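Local coordinates for Amy13K (Eubacterium rectale DSM 17629, PDB 6B3P), which binds starch-derived malto-oligosaccharides through two family 26 carbohydrate-binding modules and probably holds the surface-anchored alpha-amylase close to its starch, at residues 115-120 / 135-140; 104-109 / 186-191; 163-168 / 178-183; 14-19 / 60-65. All coordinates share one frame; numbering follows the deposited sequence.

Contact 1 (115-120 / 135-140); sequences TIYNYM and EWPGGQ. With GLC (alpha-D-glucopyranose), chain D; GLC (alpha-D-glucopyranose), chain B; EDO (1,2-ethanediol), chain G.
Antiparallel pairing at the edge of a four-stranded sheet in the second CBM26 module puts two tyrosines on strand 116-121 against the turn and short strand of 135-140. Tyr-117, the residue most covered here, holds its ring between two neighbours: Pro-137 CG sits over one face, 4.0 Å from the ring centroid in a CH-pi contact, and Gln-140 CG lies over the other. With CG anti to the carbonyl carbon (chi1 -63°), the ring runs alongside the proline and points the same way. Gln-140 stretches out fully extended, and its NE2 and Ile-116 N both donate to one water. Tyr-119 swings the other way, CG anti to the backbone N (chi1 174°), and takes the edge of Trp-136 on its face, CE3 lying 3.6 Å from Tyr-119 CG. This offset edge-to-face pair, planes 62° apart, leaves a flat face of the indole to the sugar, where C2 of the chain D glucose stands over its centre. A cis peptide bond precedes Pro-137, and the backbone then turns through Gly-138, where a CB would collide with Asn-118 O and Tyr-119 CA. Beyond it Asn-118 and Gly-139 exchange two backbone hydrogen bonds. At the far end of its ring Tyr-119 OH is hydrogen-bonded, in the plane of the ring, to O6 of the chain B glucose at 2.7 Å.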
# COMPACT_ATOMS: atom_id res chain seq x y z
N THR A 115 18.71 -6.11 16.20
CA THR A 115 19.34 -5.28 15.17
C THR A 115 19.00 -5.85 13.80
O THR A 115 19.56 -6.87 13.39
CB THR A 115 20.86 -5.21 15.35
OG1 THR A 115 21.40 -6.53 15.49
CG2 THR A 115 21.22 -4.37 16.57
N ILE A 116 18.09 -5.18 13.10
CA ILE A 116 17.59 -5.65 11.82
C ILE A 116 17.99 -4.70 10.70
O ILE A 116 18.02 -3.49 10.89
CB ILE A 116 16.05 -5.80 11.84
CG1 ILE A 116 15.61 -6.62 13.06
CG2 ILE A 116 15.55 -6.44 10.55
CD1 ILE A 116 16.16 -8.03 13.10
N TYR A 117 18.30 -5.28 9.54
CA TYR A 117 18.71 -4.52 8.37
C TYR A 117 17.79 -4.81 7.19
O TYR A 117 17.18 -5.88 7.12
CB TYR A 117 20.15 -4.85 7.99
CG TYR A 117 21.18 -4.49 9.04
CD1 TYR A 117 21.44 -5.35 10.10
CD2 TYR A 117 21.90 -3.31 8.95
CE1 TYR A 117 22.39 -5.03 11.05
CE2 TYR A 117 22.84 -2.98 9.90
CZ TYR A 117 23.08 -3.84 10.95
OH TYR A 117 24.03 -3.52 11.90
N ASN A 118 17.70 -3.86 6.27
CA ASN A 118 17.06 -4.11 4.98
C ASN A 118 18.02 -3.78 3.84
O ASN A 118 18.52 -2.66 3.75
CB ASN A 118 15.78 -3.30 4.83
CG ASN A 118 15.05 -3.60 3.53
OD1 ASN A 118 15.26 -2.94 2.51
ND2 ASN A 118 14.20 -4.62 3.56
N TYR A 119 18.26 -4.76 2.99
CA TYR A 119 19.11 -4.59 1.82
C TYR A 119 18.23 -4.50 0.58
O TYR A 119 17.33 -5.32 0.41
CB TYR A 119 20.10 -5.76 1.71
CG TYR A 119 20.92 -5.74 0.44
CD1 TYR A 119 22.03 -4.92 0.33
CD2 TYR A 119 20.58 -6.55 -0.63
CE1 TYR A 119 22.78 -4.90 -0.83
CE2 TYR A 119 21.32 -6.54 -1.79
CZ TYR A 119 22.42 -5.71 -1.89
OH TYR A 119 23.18 -5.69 -3.04
N MET A 120 18.47 -3.50 -0.26
CA MET A 120 17.59 -3.18 -1.38
C MET A 120 18.35 -2.96 -2.68
O MET A 120 19.42 -2.37 -2.70
CB MET A 120 16.76 -1.93 -1.05
CG MET A 120 15.66 -1.62 -2.05
SD MET A 120 16.24 -0.73 -3.52
CE MET A 120 16.66 0.87 -2.82
N GLU A 135 25.77 -1.31 0.56
CA GLU A 135 26.10 -2.70 0.28
C GLU A 135 25.62 -3.55 1.45
O GLU A 135 25.25 -3.01 2.49
CB GLU A 135 27.60 -2.88 0.06
CG GLU A 135 28.12 -2.15 -1.17
CD GLU A 135 29.61 -2.31 -1.35
OE1 GLU A 135 30.22 -3.13 -0.64
OE2 GLU A 135 30.18 -1.60 -2.21
N TRP A 136 25.61 -4.87 1.26
CA TRP A 136 25.20 -5.79 2.31
C TRP A 136 25.88 -5.43 3.63
O TRP A 136 27.08 -5.14 3.64
CB TRP A 136 25.53 -7.23 1.91
CG TRP A 136 24.96 -8.25 2.83
CD1 TRP A 136 25.60 -8.88 3.86
CD2 TRP A 136 23.62 -8.76 2.81
NE1 TRP A 136 24.74 -9.75 4.48
CE2 TRP A 136 23.52 -9.69 3.86
CE3 TRP A 136 22.50 -8.51 2.02
CZ2 TRP A 136 22.34 -10.39 4.13
CZ3 TRP A 136 21.33 -9.20 2.29
CH2 TRP A 136 21.26 -10.12 3.34
N PRO A 137 25.14 -5.46 4.76
CA PRO A 137 23.78 -5.93 5.01
C PRO A 137 22.68 -4.92 4.69
O PRO A 137 21.51 -5.16 4.99
CB PRO A 137 23.80 -6.21 6.51
CG PRO A 137 24.68 -5.14 7.04
CD PRO A 137 25.74 -4.89 5.98
N GLY A 138 23.05 -3.79 4.08
CA GLY A 138 22.09 -2.74 3.78
C GLY A 138 22.00 -1.72 4.90
O GLY A 138 22.99 -1.46 5.58
N GLY A 139 20.82 -1.15 5.08
CA GLY A 139 20.59 -0.14 6.10
C GLY A 139 19.83 -0.69 7.29
O GLY A 139 18.93 -1.51 7.13
N GLN A 140 20.19 -0.23 8.48
CA GLN A 140 19.50 -0.66 9.69
C GLN A 140 18.15 0.03 9.81
O GLN A 140 18.02 1.21 9.49
CB GLN A 140 20.35 -0.37 10.93
CG GLN A 140 19.71 -0.84 12.23
CD GLN A 140 20.61 -0.66 13.43
OE1 GLN A 140 21.70 -0.10 13.33
NE2 GLN A 140 20.16 -1.15 14.58
C1 GLC D . 24.93 -11.06 0.64
C2 GLC D . 23.58 -11.76 0.73
C3 GLC D . 22.98 -11.99 -0.62
C4 GLC D . 22.96 -10.71 -1.39
C5 GLC D . 24.35 -10.10 -1.45
C6 GLC D . 24.35 -8.78 -2.17
O1 GLC D . 25.97 -11.92 0.18
O2 GLC D . 23.70 -12.99 1.36
O3 GLC D . 21.66 -12.47 -0.51
O4 GLC D . 22.48 -10.98 -2.68
O5 GLC D . 24.80 -9.90 -0.16
O6 GLC D . 25.64 -8.31 -2.39
C1 GLC B . 21.22 -10.40 -2.98
C2 GLC B . 20.36 -11.45 -3.62
C3 GLC B . 20.84 -11.74 -5.02
C4 GLC B . 20.96 -10.46 -5.81
C5 GLC B . 21.84 -9.49 -5.08
C6 GLC B . 21.98 -8.19 -5.83
O2 GLC B . 20.35 -12.60 -2.83
O3 GLC B . 19.93 -12.58 -5.67
O4 GLC B . 21.41 -10.75 -7.13
O5 GLC B . 21.30 -9.26 -3.81
O6 GLC B . 22.87 -7.28 -5.22
C1 EDO G . 25.01 -12.42 6.53
O1 EDO G . 25.31 -11.16 7.13
C2 EDO G . 23.52 -12.74 6.71
O2 EDO G . 22.96 -11.89 7.72
O HOH W 1 17.75 -2.56 14.01

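Contact 2 (104-109 / 186-191); sequences TIHYLA and STELWV
Five backbone hydrogen bonds zip strand 101-108 to strand 188-192 in parallel register. Thr-104 N reaches Thr-187 O, Thr-104 O takes Leu-189 N, His-106 gives its N to Leu-189 O and receives Val-191 N on its own O, and Leu-108 N closes the run on Val-191 O. The His-106 O to Val-191 N bond is the shortest at 2.7 Å. Four of the five lie nearly along the C=O axis; at Leu-189 O the amide of His-106 stands above the carbonyl plane instead.

On the face carrying Thr-104, His-106, Glu-188 and Trp-190, the imidazole has both nitrogens engaged. NE2 donates to Glu-188 OE2 at 2.8 Å, in the ring plane and onto the anti lone pair of the carboxylate, while ND1 is hydrogen-bonded to Asp-152 OD1. Two carboxylates on one ring would probably raise its pKa. Glu-188 gets there as an extended chain with CG anti to the backbone N (chi1 -171°). Over the indole of Trp-190 lies His-106 CD2, 3.2 Å from Trp-190 NE1, the two ring planes 36° apart; Trp-208 meets both rings. An alanine at His-106 would take away the ring that joins Glu-188 to Asp-152, and would probably leave the two carboxylates less well fixed and thin the packing over the indole.

On the other face Ile-105 CG2 meets Val-191 CG2 at 3.8 Å, and Val-191 CG1 rests by CD1 of Tyr-107; the OH of that tyrosine is hydrogen-bonded to Gly-193 O. This is a parallel pair at the middle of a mixed four-stranded sheet, one layer of the module's beta-sandwich.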
# COMPACT_ATOMS: atom_id res chain seq x y z
N THR A 104 5.87 0.92 1.70
CA THR A 104 6.13 0.56 3.09
C THR A 104 6.13 -0.95 3.25
O THR A 104 5.18 -1.62 2.84
CB THR A 104 5.07 1.17 4.04
OG1 THR A 104 5.02 2.59 3.85
CG2 THR A 104 5.39 0.85 5.50
N ILE A 105 7.20 -1.49 3.83
CA ILE A 105 7.32 -2.93 4.03
C ILE A 105 7.58 -3.25 5.49
O ILE A 105 8.55 -2.77 6.08
CB ILE A 105 8.45 -3.52 3.16
CG1 ILE A 105 8.26 -3.12 1.69
CG2 ILE A 105 8.47 -5.04 3.28
CD1 ILE A 105 9.47 -3.39 0.81
N HIS A 106 6.71 -4.07 6.07
CA HIS A 106 6.82 -4.50 7.46
C HIS A 106 7.41 -5.90 7.53
O HIS A 106 6.97 -6.80 6.83
CB HIS A 106 5.45 -4.48 8.14
CG HIS A 106 4.72 -3.18 8.00
ND1 HIS A 106 5.16 -2.02 8.60
CD2 HIS A 106 3.58 -2.86 7.35
CE1 HIS A 106 4.32 -1.04 8.32
NE2 HIS A 106 3.35 -1.52 7.56
N TYR A 107 8.41 -6.08 8.39
CA TYR A 107 9.00 -7.39 8.61
C TYR A 107 8.88 -7.84 10.06
O TYR A 107 9.22 -7.10 10.99
CB TYR A 107 10.47 -7.41 8.21
CG TYR A 107 11.11 -8.76 8.40
CD1 TYR A 107 10.69 -9.86 7.66
CD2 TYR A 107 12.12 -8.96 9.34
CE1 TYR A 107 11.26 -11.10 7.83
CE2 TYR A 107 12.69 -10.20 9.52
CZ TYR A 107 12.26 -11.27 8.77
OH TYR A 107 12.83 -12.51 8.94
N LEU A 108 8.41 -9.07 10.25
CA LEU A 108 8.27 -9.66 11.57
C LEU A 108 9.54 -10.41 11.96
O LEU A 108 9.76 -11.53 11.51
CB LEU A 108 7.08 -10.61 11.61
CG LEU A 108 6.86 -11.38 12.91
CD1 LEU A 108 6.60 -10.44 14.06
CD2 LEU A 108 5.71 -12.35 12.73
N ALA A 109 10.35 -9.79 12.80
CA ALA A 109 11.58 -10.42 13.27
C ALA A 109 11.29 -11.37 14.43
O ALA A 109 10.71 -10.96 15.45
CB ALA A 109 12.59 -9.37 13.69
N SER A 186 1.05 4.30 -2.64
CA SER A 186 1.11 3.95 -1.22
C SER A 186 1.01 2.44 -1.03
O SER A 186 0.16 1.94 -0.29
CB SER A 186 0.00 4.66 -0.45
OG SER A 186 -1.27 4.33 -0.97
N THR A 187 1.90 1.71 -1.70
CA THR A 187 1.93 0.25 -1.61
C THR A 187 2.44 -0.19 -0.25
O THR A 187 3.43 0.34 0.25
CB THR A 187 2.82 -0.35 -2.71
OG1 THR A 187 2.34 0.04 -4.00
CG2 THR A 187 2.85 -1.88 -2.63
N GLU A 188 1.75 -1.16 0.35
CA GLU A 188 2.12 -1.66 1.67
C GLU A 188 2.18 -3.19 1.67
O GLU A 188 1.30 -3.86 1.14
CB GLU A 188 1.12 -1.17 2.72
CG GLU A 188 1.54 -1.46 4.15
CD GLU A 188 0.59 -0.84 5.17
OE1 GLU A 188 -0.56 -0.54 4.80
OE2 GLU A 188 1.00 -0.67 6.33
N LEU A 189 3.24 -3.73 2.28
CA LEU A 189 3.45 -5.17 2.33
C LEU A 189 3.85 -5.63 3.73
O LEU A 189 4.40 -4.86 4.52
CB LEU A 189 4.52 -5.59 1.33
CG LEU A 189 4.25 -5.28 -0.14
CD1 LEU A 189 5.51 -5.48 -0.96
CD2 LEU A 189 3.12 -6.15 -0.67
N TRP A 190 3.57 -6.90 4.03
CA TRP A 190 3.98 -7.53 5.29
C TRP A 190 4.77 -8.79 4.98
O TRP A 190 4.35 -9.61 4.16
CB TRP A 190 2.76 -7.86 6.15
CG TRP A 190 2.02 -6.66 6.65
CD1 TRP A 190 2.16 -6.07 7.87
CD2 TRP A 190 1.02 -5.91 5.95
NE1 TRP A 190 1.31 -4.99 7.97
CE2 TRP A 190 0.60 -4.88 6.81
CE3 TRP A 190 0.44 -6.02 4.68
CZ2 TRP A 190 -0.37 -3.95 6.43
CZ3 TRP A 190 -0.52 -5.10 4.31
CH2 TRP A 190 -0.92 -4.08 5.19
N VAL A 191 5.91 -8.96 5.65
CA VAL A 191 6.79 -10.10 5.40
C VAL A 191 7.10 -10.86 6.69
O VAL A 191 7.35 -10.26 7.73
CB VAL A 191 8.11 -9.66 4.74
CG1 VAL A 191 8.95 -10.87 4.35
CG2 VAL A 191 7.83 -8.79 3.52

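Contact 3 (163-168 / 178-183); sequences FSCIFN and IDVSVT. With GLC (alpha-D-glucopyranose), chain B.
Phe-163 lays one face of its ring over Val-180, whose CB stands 4.0 Å from the ring centroid and almost on its normal, a CH-pi contact. Its CG takes the crowded position between the backbone N and the carbonyl carbon (chi1 59°), which brings the ring alongside the valine, and Phe-163 CE1 also reaches Val-182 CG2 at 3.9 Å. An alanine at Phe-163 would strip the ring from over Val-180 and Val-182 and would probably loosen this end of the strand pair.

The same buried face continues through Cys-165, whose SG touches Ile-178 CB, to Phe-167, where Ile-178 CD1 comes in at the ring edge, 3.6 Å from Phe-167 CD2. Beneath these side chains two hydrogen-bonded antiparallel pairs hold the backbones: Phe-163 with Val-180, Cys-165 with Ile-178. The bond from Val-180 N to Phe-163 O is the shortest, at 2.7 Å.

The opposite face carries polar groups, Ser-164 OG lying 3.2 Å from Asp-179 OD1, and also Ile-166, whose CD1 is 3.7 Å from O2 of the chain B glucose. The arrangement is a beta hairpin at the edge of a beta-sandwich sheet, apolar toward the core and sugar-lining on its outer face.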
# COMPACT_ATOMS: atom_id res chain seq x y z
N PHE A 163 11.10 -3.24 -7.35
CA PHE A 163 12.43 -3.49 -6.84
C PHE A 163 12.41 -4.72 -5.96
O PHE A 163 11.37 -5.37 -5.80
CB PHE A 163 12.94 -2.27 -6.05
CG PHE A 163 12.07 -1.88 -4.89
CD1 PHE A 163 10.96 -1.09 -5.08
CD2 PHE A 163 12.38 -2.31 -3.61
CE1 PHE A 163 10.16 -0.72 -4.02
CE2 PHE A 163 11.58 -1.94 -2.54
CZ PHE A 163 10.47 -1.15 -2.74
N SER A 164 13.57 -5.06 -5.39
CA SER A 164 13.69 -6.22 -4.52
C SER A 164 14.40 -5.83 -3.24
O SER A 164 15.15 -4.87 -3.21
CB SER A 164 14.45 -7.34 -5.23
OG SER A 164 13.88 -7.63 -6.49
N CYS A 165 14.15 -6.59 -2.17
CA CYS A 165 14.84 -6.35 -0.92
C CYS A 165 14.94 -7.61 -0.06
O CYS A 165 14.28 -8.61 -0.33
CB CYS A 165 14.14 -5.24 -0.12
SG CYS A 165 12.52 -5.68 0.51
N ILE A 166 15.79 -7.53 0.96
CA ILE A 166 16.02 -8.64 1.88
C ILE A 166 16.13 -8.11 3.30
O ILE A 166 16.84 -7.14 3.54
CB ILE A 166 17.32 -9.41 1.52
CG1 ILE A 166 17.20 -10.07 0.15
CG2 ILE A 166 17.64 -10.46 2.58
CD1 ILE A 166 18.53 -10.52 -0.41
N PHE A 167 15.42 -8.74 4.23
CA PHE A 167 15.57 -8.42 5.64
C PHE A 167 16.59 -9.38 6.26
O PHE A 167 16.61 -10.56 5.91
CB PHE A 167 14.23 -8.51 6.37
CG PHE A 167 13.25 -7.43 5.98
CD1 PHE A 167 13.30 -6.18 6.58
CD2 PHE A 167 12.29 -7.67 5.01
CE1 PHE A 167 12.41 -5.19 6.22
CE2 PHE A 167 11.39 -6.68 4.65
CZ PHE A 167 11.45 -5.44 5.25
N ASN A 168 17.43 -8.88 7.16
CA ASN A 168 18.48 -9.70 7.76
C ASN A 168 18.99 -9.10 9.07
O ASN A 168 18.62 -7.99 9.44
CB ASN A 168 19.65 -9.87 6.78
CG ASN A 168 20.40 -8.57 6.54
OD1 ASN A 168 21.26 -8.19 7.33
ND2 ASN A 168 20.10 -7.91 5.44
N ILE A 178 12.77 -10.75 -1.73
CA ILE A 178 11.41 -10.23 -1.77
C ILE A 178 11.24 -9.35 -3.00
O ILE A 178 11.84 -8.29 -3.09
CB ILE A 178 11.08 -9.41 -0.50
CG1 ILE A 178 11.29 -10.26 0.75
CG2 ILE A 178 9.64 -8.90 -0.56
CD1 ILE A 178 11.53 -9.44 1.99
N ASP A 179 10.44 -9.81 -3.95
CA ASP A 179 10.19 -9.06 -5.18
C ASP A 179 8.99 -8.14 -4.99
O ASP A 179 7.85 -8.60 -4.96
CB ASP A 179 9.97 -10.00 -6.36
CG ASP A 179 11.19 -10.86 -6.66
OD1 ASP A 179 12.32 -10.46 -6.28
OD2 ASP A 179 11.02 -11.93 -7.27
N VAL A 180 9.26 -6.85 -4.87
CA VAL A 180 8.22 -5.86 -4.58
C VAL A 180 7.60 -5.32 -5.86
O VAL A 180 8.27 -4.66 -6.65
CB VAL A 180 8.79 -4.69 -3.75
CG1 VAL A 180 7.71 -3.64 -3.46
CG2 VAL A 180 9.38 -5.21 -2.45
N SER A 181 6.32 -5.62 -6.06
CA SER A 181 5.54 -4.99 -7.12
C SER A 181 4.86 -3.73 -6.59
O SER A 181 3.99 -3.81 -5.72
CB SER A 181 4.48 -5.96 -7.67
OG SER A 181 5.09 -7.07 -8.30
N VAL A 182 5.28 -2.58 -7.10
CA VAL A 182 4.67 -1.31 -6.72
C VAL A 182 3.39 -1.12 -7.53
O VAL A 182 3.44 -0.91 -8.74
CB VAL A 182 5.64 -0.12 -6.95
CG1 VAL A 182 4.99 1.19 -6.51
CG2 VAL A 182 6.95 -0.35 -6.19
N THR A 183 2.25 -1.19 -6.85
CA THR A 183 0.95 -1.17 -7.49
C THR A 183 0.22 0.16 -7.28
O THR A 183 -0.88 0.36 -7.80
CB THR A 183 0.06 -2.31 -6.97
OG1 THR A 183 -0.01 -2.25 -5.54
CG2 THR A 183 0.63 -3.66 -7.39
C1 GLC B . 21.22 -10.40 -2.98
C2 GLC B . 20.36 -11.45 -3.62
C3 GLC B . 20.84 -11.74 -5.02
C4 GLC B . 20.96 -10.46 -5.81
C5 GLC B . 21.84 -9.49 -5.08
C6 GLC B . 21.98 -8.19 -5.83
O2 GLC B . 20.35 -12.60 -2.83
O3 GLC B . 19.93 -12.58 -5.67
O4 GLC B . 21.41 -10.75 -7.13
O5 GLC B . 21.30 -9.26 -3.81
O6 GLC B . 22.87 -7.28 -5.22

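Contact 4 (14-19 / 60-65); sequences DVAAYI and ILNDDG. With GLC (alpha-D-glucopyranose), chain C; GLC (alpha-D-glucopyranose), chain E.
Tyr-18 OH is hydrogen-bonded to O6 of the chain C glucose at 2.5 Å, meeting the sugar in the plane of the ring. Beside it Ile-60 CD1 lies at the ring edge, 4.3 Å from Tyr-18 CD2, and the same methyl is 3.8 Å from C1 of that glucose. The tyrosine has CG anti to the backbone N (chi1 179°), which carries the hydroxyl outward to the glycan, and Trp-30 meets its ring edge-to-face.

What sets these two side chains next to each other is the backbone beneath. Tyr-18 and Ile-60 form a hydrogen-bonded antiparallel pair, with Ile-60 N to Tyr-18 O at 2.8 Å, and Ala-16 with Asn-62 forms the next such pair. These are neighbouring strands, 16-20 and 57-62, in the sheet of the first CBM26 module, and the glycan is bound at the end of the pair where Tyr-18 and Ile-60 lie. On the other face Ala-17 and Leu-61 turn inward, Leu-61 reaching Tyr-7.

Further from the sugar, Asn-62 folds its side chain into the crowded position (chi1 62°). Its OD1 accepts from Asp-64 N in an Asx turn, on a lone pair, while ND2 is hydrogen-bonded to Pro-31 O. The turn brings Asp-64 back over strand 16-20, its OD1 resting 3.6 Å from Ala-16 CB. Asp-64 OD2 comes within 2.7 Å of Asp-14 OD1, the carboxylate planes 76° apart. One of the two acids probably holds a proton, and Asp-64 OD2 is also hydrogen-bonded to Thr-34 OG1.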
# COMPACT_ATOMS: atom_id res chain seq x y z
N ASP A 14 -14.64 12.50 7.32
CA ASP A 14 -15.12 11.13 7.47
C ASP A 14 -15.82 10.70 6.19
O ASP A 14 -16.99 11.00 5.97
CB ASP A 14 -16.07 11.00 8.67
CG ASP A 14 -16.47 9.56 8.94
OD1 ASP A 14 -15.75 8.65 8.49
OD2 ASP A 14 -17.51 9.34 9.61
N VAL A 15 -15.07 9.99 5.34
CA VAL A 15 -15.56 9.60 4.02
C VAL A 15 -15.27 8.14 3.74
O VAL A 15 -14.38 7.54 4.34
CB VAL A 15 -14.93 10.47 2.92
CG1 VAL A 15 -15.47 11.89 2.99
CG2 VAL A 15 -13.41 10.46 3.04
N ALA A 16 -16.02 7.57 2.80
CA ALA A 16 -15.89 6.17 2.44
C ALA A 16 -16.13 5.98 0.95
O ALA A 16 -16.71 6.84 0.29
CB ALA A 16 -16.85 5.32 3.26
N ALA A 17 -15.67 4.84 0.44
CA ALA A 17 -15.88 4.47 -0.96
C ALA A 17 -16.77 3.23 -1.03
O ALA A 17 -16.42 2.17 -0.49
CB ALA A 17 -14.54 4.21 -1.64
N TYR A 18 -17.91 3.38 -1.69
CA TYR A 18 -18.82 2.26 -1.93
C TYR A 18 -18.66 1.80 -3.37
O TYR A 18 -18.80 2.59 -4.30
CB TYR A 18 -20.27 2.66 -1.64
CG TYR A 18 -21.27 1.56 -1.90
CD1 TYR A 18 -21.36 0.47 -1.05
CD2 TYR A 18 -22.14 1.62 -2.98
CE1 TYR A 18 -22.28 -0.54 -1.28
CE2 TYR A 18 -23.06 0.62 -3.22
CZ TYR A 18 -23.12 -0.46 -2.36
OH TYR A 18 -24.04 -1.46 -2.60
N ILE A 19 -18.37 0.51 -3.53
CA ILE A 19 -18.09 -0.06 -4.84
C ILE A 19 -19.06 -1.20 -5.10
O ILE A 19 -19.31 -2.01 -4.21
CB ILE A 19 -16.63 -0.57 -4.92
CG1 ILE A 19 -15.66 0.60 -4.73
CG2 ILE A 19 -16.36 -1.28 -6.26
CD1 ILE A 19 -14.23 0.19 -4.47
N ILE A 60 -19.22 5.01 -5.60
CA ILE A 60 -19.91 6.13 -4.96
C ILE A 60 -19.10 6.60 -3.76
O ILE A 60 -18.97 5.88 -2.76
CB ILE A 60 -21.33 5.75 -4.51
CG1 ILE A 60 -22.20 5.44 -5.73
CG2 ILE A 60 -21.96 6.88 -3.70
CD1 ILE A 60 -23.57 4.88 -5.39
N LEU A 61 -18.55 7.80 -3.87
CA LEU A 61 -17.88 8.45 -2.76
C LEU A 61 -18.93 9.11 -1.87
O LEU A 61 -19.88 9.71 -2.37
CB LEU A 61 -16.86 9.47 -3.26
CG LEU A 61 -15.68 8.89 -4.05
CD1 LEU A 61 -14.97 9.96 -4.85
CD2 LEU A 61 -14.71 8.19 -3.10
N ASN A 62 -18.77 8.99 -0.56
CA ASN A 62 -19.79 9.42 0.39
C ASN A 62 -19.16 9.84 1.72
O ASN A 62 -17.96 9.63 1.92
CB ASN A 62 -20.81 8.30 0.61
CG ASN A 62 -20.19 7.04 1.19
OD1 ASN A 62 -19.74 7.04 2.33
ND2 ASN A 62 -20.18 5.97 0.41
N ASP A 63 -19.95 10.41 2.62
CA ASP A 63 -19.44 10.84 3.92
C ASP A 63 -19.65 9.76 4.99
O ASP A 63 -19.98 10.06 6.14
CB ASP A 63 -20.08 12.17 4.36
CG ASP A 63 -21.59 12.09 4.47
OD1 ASP A 63 -22.18 11.01 4.27
OD2 ASP A 63 -22.20 13.14 4.78
N ASP A 64 -19.46 8.51 4.58
CA ASP A 64 -19.40 7.38 5.51
C ASP A 64 -20.69 7.18 6.31
O ASP A 64 -20.64 6.92 7.51
CB ASP A 64 -18.21 7.54 6.46
CG ASP A 64 -17.71 6.22 7.02
OD1 ASP A 64 -18.20 5.15 6.60
OD2 ASP A 64 -16.80 6.24 7.88
N GLY A 65 -21.83 7.29 5.64
CA GLY A 65 -23.10 6.94 6.25
C GLY A 65 -23.83 8.08 6.93
O GLY A 65 -24.73 7.84 7.74
C1 GLC C . -26.33 2.29 -4.81
C2 GLC C . -26.80 2.94 -6.09
C3 GLC C . -27.78 2.06 -6.84
C4 GLC C . -27.23 0.65 -6.98
C5 GLC C . -26.74 0.13 -5.64
C6 GLC C . -26.12 -1.26 -5.69
O2 GLC C . -27.35 4.17 -5.75
O3 GLC C . -28.08 2.62 -8.08
O4 GLC C . -28.24 -0.16 -7.53
O5 GLC C . -25.82 1.02 -5.11
O6 GLC C . -25.72 -1.77 -4.44
C1 GLC E . -27.72 3.60 0.08
C2 GLC E . -27.18 4.63 -0.88
C3 GLC E . -27.48 4.18 -2.30
C4 GLC E . -26.97 2.77 -2.55
C5 GLC E . -27.48 1.83 -1.48
C6 GLC E . -26.89 0.45 -1.71
O2 GLC E . -27.71 5.91 -0.60
O3 GLC E . -26.90 5.04 -3.23
O4 GLC E . -27.36 2.34 -3.83
O5 GLC E . -27.13 2.34 -0.23
O6 GLC E . -27.16 -0.46 -0.68

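In the fold
Contact 4 comes first along the chain and belongs to the first CBM26 module; contacts 1, 2 and 3 all build the second, with contact 4 centred about 40 Å from the centre of contact 1. Within the second module, contacts 1 and 3 share one antiparallel sheet, strands 116-121 and 163-168 being neighbours, and their centres are about 13 Å apart. Contact 2 lies in the other sheet, its centre about 9 Å from that of contact 3, and brings together strands from near the two ends of the module, so contacts 1 and 3 both fall between its segments. Contacts 1 and 3 touch the same glucose and contact 4 touches separate ones, so the chain offers two glycan sites.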